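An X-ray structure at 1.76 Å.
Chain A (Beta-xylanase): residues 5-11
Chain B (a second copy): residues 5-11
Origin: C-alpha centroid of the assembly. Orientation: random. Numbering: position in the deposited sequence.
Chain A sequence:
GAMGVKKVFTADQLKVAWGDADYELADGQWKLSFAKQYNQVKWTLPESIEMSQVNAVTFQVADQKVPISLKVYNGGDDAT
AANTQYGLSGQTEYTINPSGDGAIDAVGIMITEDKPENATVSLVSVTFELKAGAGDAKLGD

Chain A 5-11: VKKVFTA
Chain B 5-11: VKKVFTA

Two copies of one strand, residues 6-10 in each chain, cross at 57° between their N-to-C directions with no backbone hydrogen bond between them; the side chains of residues 8 and 10 point toward the other chain. The axes approach to 6.7 Å. The register matches like with like: the CA atoms of Val A8 and Val B8 lie 6.0 Å apart, those of Thr A10 and Thr B10 8.0 Å. No direct hydrogen bond of any kind joins the stretches, and about 269 Å² is buried, both sides summed.

Val B5 precedes the strand in a loop conformation (phi/psi -71/141, chi1 t) and makes no contact, as does Val A5 (-72/141, t).

Lys B6 opens the extended run at -120/124. Its side chain, m, t, t, p, leaves sideways and its end leads away, so the backbone does the work here. Lys A6 (-112/121; m, t, t, t) behaves likewise. The carbonyls come close, Lys A6 O to Lys B6 O at 4.3 Å, two acceptors that cannot hydrogen-bond each other, and two waters bridge them. Water 1 lies 2.7 Å from Lys A6 O and 2.5 Å from Lys B6 O; water 2 lies 2.7 Å from Lys A6 O and 2.9 Å from Lys B6 O.

Lys B7 (-101/115) starts away from chain A, but its m, m, m, m side chain curls back until CE is 4.4 Å from Lys A6 O; its NZ is hydrogen-bonded elsewhere in the structure. Here the symmetry breaks: Lys A7 (-98/117) has its CA-to-CB bond directed away and an m, t, t, t side chain that makes no contact.

Val B8 (-114/129, t) lies at the centre of the contact, with the largest covered area (65 Å²). It points toward Val A8 (-112/130, also t), and the two CB atoms meet at 3.7 Å, an apolar contact so tight that the beta carbons themselves touch. The amides of the two valines are served by water: Val B8 N donates to water 2 at 3.1 Å, and Val A8 N donates to water 3 at 2.9 Å, which also reaches Lys B6 O at 3.3 Å.

Phe B9 (-120/117) and Phe A9 (-116/116) both direct CA-to-CB away, though the end of Phe A9 comes nearer; chi1 is m in both, chi2 -65° in B and -60° in A, and neither makes a contact.

Thr B10 (-75/166, p) points back toward chain A. Its CG2 sits 4.4 Å from Val A8 CG1 and 4.4 Å from Thr A10 CG2; reciprocally, Thr A10 CG2 (-78/168, p) lies 4.4 Å from Val B8 CG1. Methyls thus face the contact, while each OG1 is hydrogen-bonded to a residue just outside the stretches.

Ala B11 and Ala A11 turn into 3-10 geometry (-54/-42 and -51/-45), out of reach.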

# COMPACT_ATOMS: atom_id res chain seq x y z
N VAL A 5 11.53 -3.14 12.23
CA VAL A 5 10.61 -3.90 11.38
C VAL A 5 9.40 -3.03 11.07
O VAL A 5 8.88 -2.32 11.94
CB VAL A 5 10.18 -5.19 12.10
CG1 VAL A 5 9.01 -5.83 11.38
CG2 VAL A 5 11.36 -6.15 12.22
N LYS A 6 8.91 -3.11 9.84
CA LYS A 6 7.77 -2.31 9.41
C LYS A 6 6.55 -3.20 9.16
O LYS A 6 6.61 -4.11 8.33
CB LYS A 6 8.11 -1.51 8.16
CG LYS A 6 8.95 -0.27 8.44
CD LYS A 6 9.48 0.32 7.15
CE LYS A 6 10.48 1.45 7.42
NZ LYS A 6 10.65 2.38 6.25
N LYS A 7 5.47 -2.94 9.89
CA LYS A 7 4.17 -3.55 9.63
C LYS A 7 3.34 -2.55 8.83
O LYS A 7 3.04 -1.45 9.32
CB LYS A 7 3.45 -3.91 10.93
CG LYS A 7 4.18 -4.86 11.82
CD LYS A 7 3.25 -5.26 12.97
CE LYS A 7 3.68 -6.55 13.61
NZ LYS A 7 2.54 -7.20 14.32
N VAL A 8 2.98 -2.92 7.60
CA VAL A 8 2.31 -2.02 6.67
C VAL A 8 0.88 -2.52 6.46
O VAL A 8 0.67 -3.70 6.17
CB VAL A 8 3.07 -1.93 5.34
CG1 VAL A 8 2.39 -0.97 4.37
CG2 VAL A 8 4.50 -1.53 5.59
N PHE A 9 -0.09 -1.62 6.60
CA PHE A 9 -1.49 -1.92 6.27
C PHE A 9 -1.91 -1.04 5.11
O PHE A 9 -1.97 0.19 5.25
CB PHE A 9 -2.38 -1.71 7.50
CG PHE A 9 -1.92 -2.49 8.71
CD1 PHE A 9 -1.84 -3.87 8.66
CD2 PHE A 9 -1.53 -1.85 9.86
CE1 PHE A 9 -1.37 -4.60 9.75
CE2 PHE A 9 -1.08 -2.58 10.97
CZ PHE A 9 -1.00 -3.95 10.90
N THR A 10 -2.24 -1.65 3.98
CA THR A 10 -2.81 -0.83 2.92
C THR A 10 -4.28 -0.55 3.23
O THR A 10 -4.89 -1.17 4.11
CB THR A 10 -2.66 -1.49 1.55
OG1 THR A 10 -3.31 -2.75 1.57
CG2 THR A 10 -1.18 -1.72 1.20
N ALA A 11 -4.85 0.40 2.46
CA ALA A 11 -6.20 0.90 2.70
C ALA A 11 -7.20 -0.24 2.81
O ALA A 11 -8.05 -0.26 3.71
CB ALA A 11 -6.62 1.85 1.58
N VAL B 5 5.35 -13.64 8.70
CA VAL B 5 5.80 -12.26 8.64
C VAL B 5 5.53 -11.74 7.24
O VAL B 5 5.69 -12.46 6.25
CB VAL B 5 7.30 -12.18 8.97
CG1 VAL B 5 7.90 -10.86 8.52
CG2 VAL B 5 7.52 -12.38 10.47
N LYS B 6 5.09 -10.49 7.14
CA LYS B 6 4.79 -9.89 5.83
C LYS B 6 5.65 -8.68 5.58
O LYS B 6 5.73 -7.83 6.41
CB LYS B 6 3.36 -9.39 5.76
CG LYS B 6 2.31 -10.47 5.73
CD LYS B 6 1.00 -9.87 5.54
CE LYS B 6 -0.06 -10.87 5.20
NZ LYS B 6 -0.33 -11.74 6.35
N LYS B 7 6.36 -8.70 4.48
CA LYS B 7 7.08 -7.55 4.00
C LYS B 7 6.25 -6.90 2.88
O LYS B 7 6.01 -7.53 1.85
CB LYS B 7 8.46 -7.97 3.50
CG LYS B 7 9.50 -8.34 4.58
CD LYS B 7 9.52 -7.37 5.79
CE LYS B 7 9.35 -5.87 5.42
NZ LYS B 7 10.59 -5.09 5.15
N VAL B 8 5.77 -5.69 3.11
CA VAL B 8 4.85 -5.03 2.18
C VAL B 8 5.55 -3.83 1.59
O VAL B 8 6.06 -2.99 2.32
CB VAL B 8 3.55 -4.58 2.87
CG1 VAL B 8 2.67 -3.82 1.90
CG2 VAL B 8 2.78 -5.73 3.47
N PHE B 9 5.54 -3.72 0.27
CA PHE B 9 6.07 -2.54 -0.40
C PHE B 9 4.97 -1.87 -1.20
O PHE B 9 4.47 -2.44 -2.18
CB PHE B 9 7.24 -2.91 -1.30
CG PHE B 9 8.29 -3.72 -0.61
CD1 PHE B 9 9.02 -3.18 0.43
CD2 PHE B 9 8.52 -5.02 -0.99
CE1 PHE B 9 9.99 -3.93 1.08
CE2 PHE B 9 9.49 -5.79 -0.34
CZ PHE B 9 10.23 -5.23 0.70
N THR B 10 4.64 -0.63 -0.83
CA THR B 10 3.73 0.15 -1.66
C THR B 10 4.48 0.65 -2.90
O THR B 10 5.71 0.56 -2.99
CB THR B 10 3.13 1.32 -0.87
OG1 THR B 10 4.15 2.17 -0.35
CG2 THR B 10 2.28 0.80 0.32
N ALA B 11 3.71 1.13 -3.89
CA ALA B 11 4.26 1.51 -5.19
C ALA B 11 5.41 2.50 -5.06
O ALA B 11 6.44 2.36 -5.74
CB ALA B 11 3.17 2.09 -6.09
O HOH W 1 6.77 -6.80 8.47
O HOH W 2 5.42 -4.96 6.09
O HOH W 3 3.32 -5.79 7.22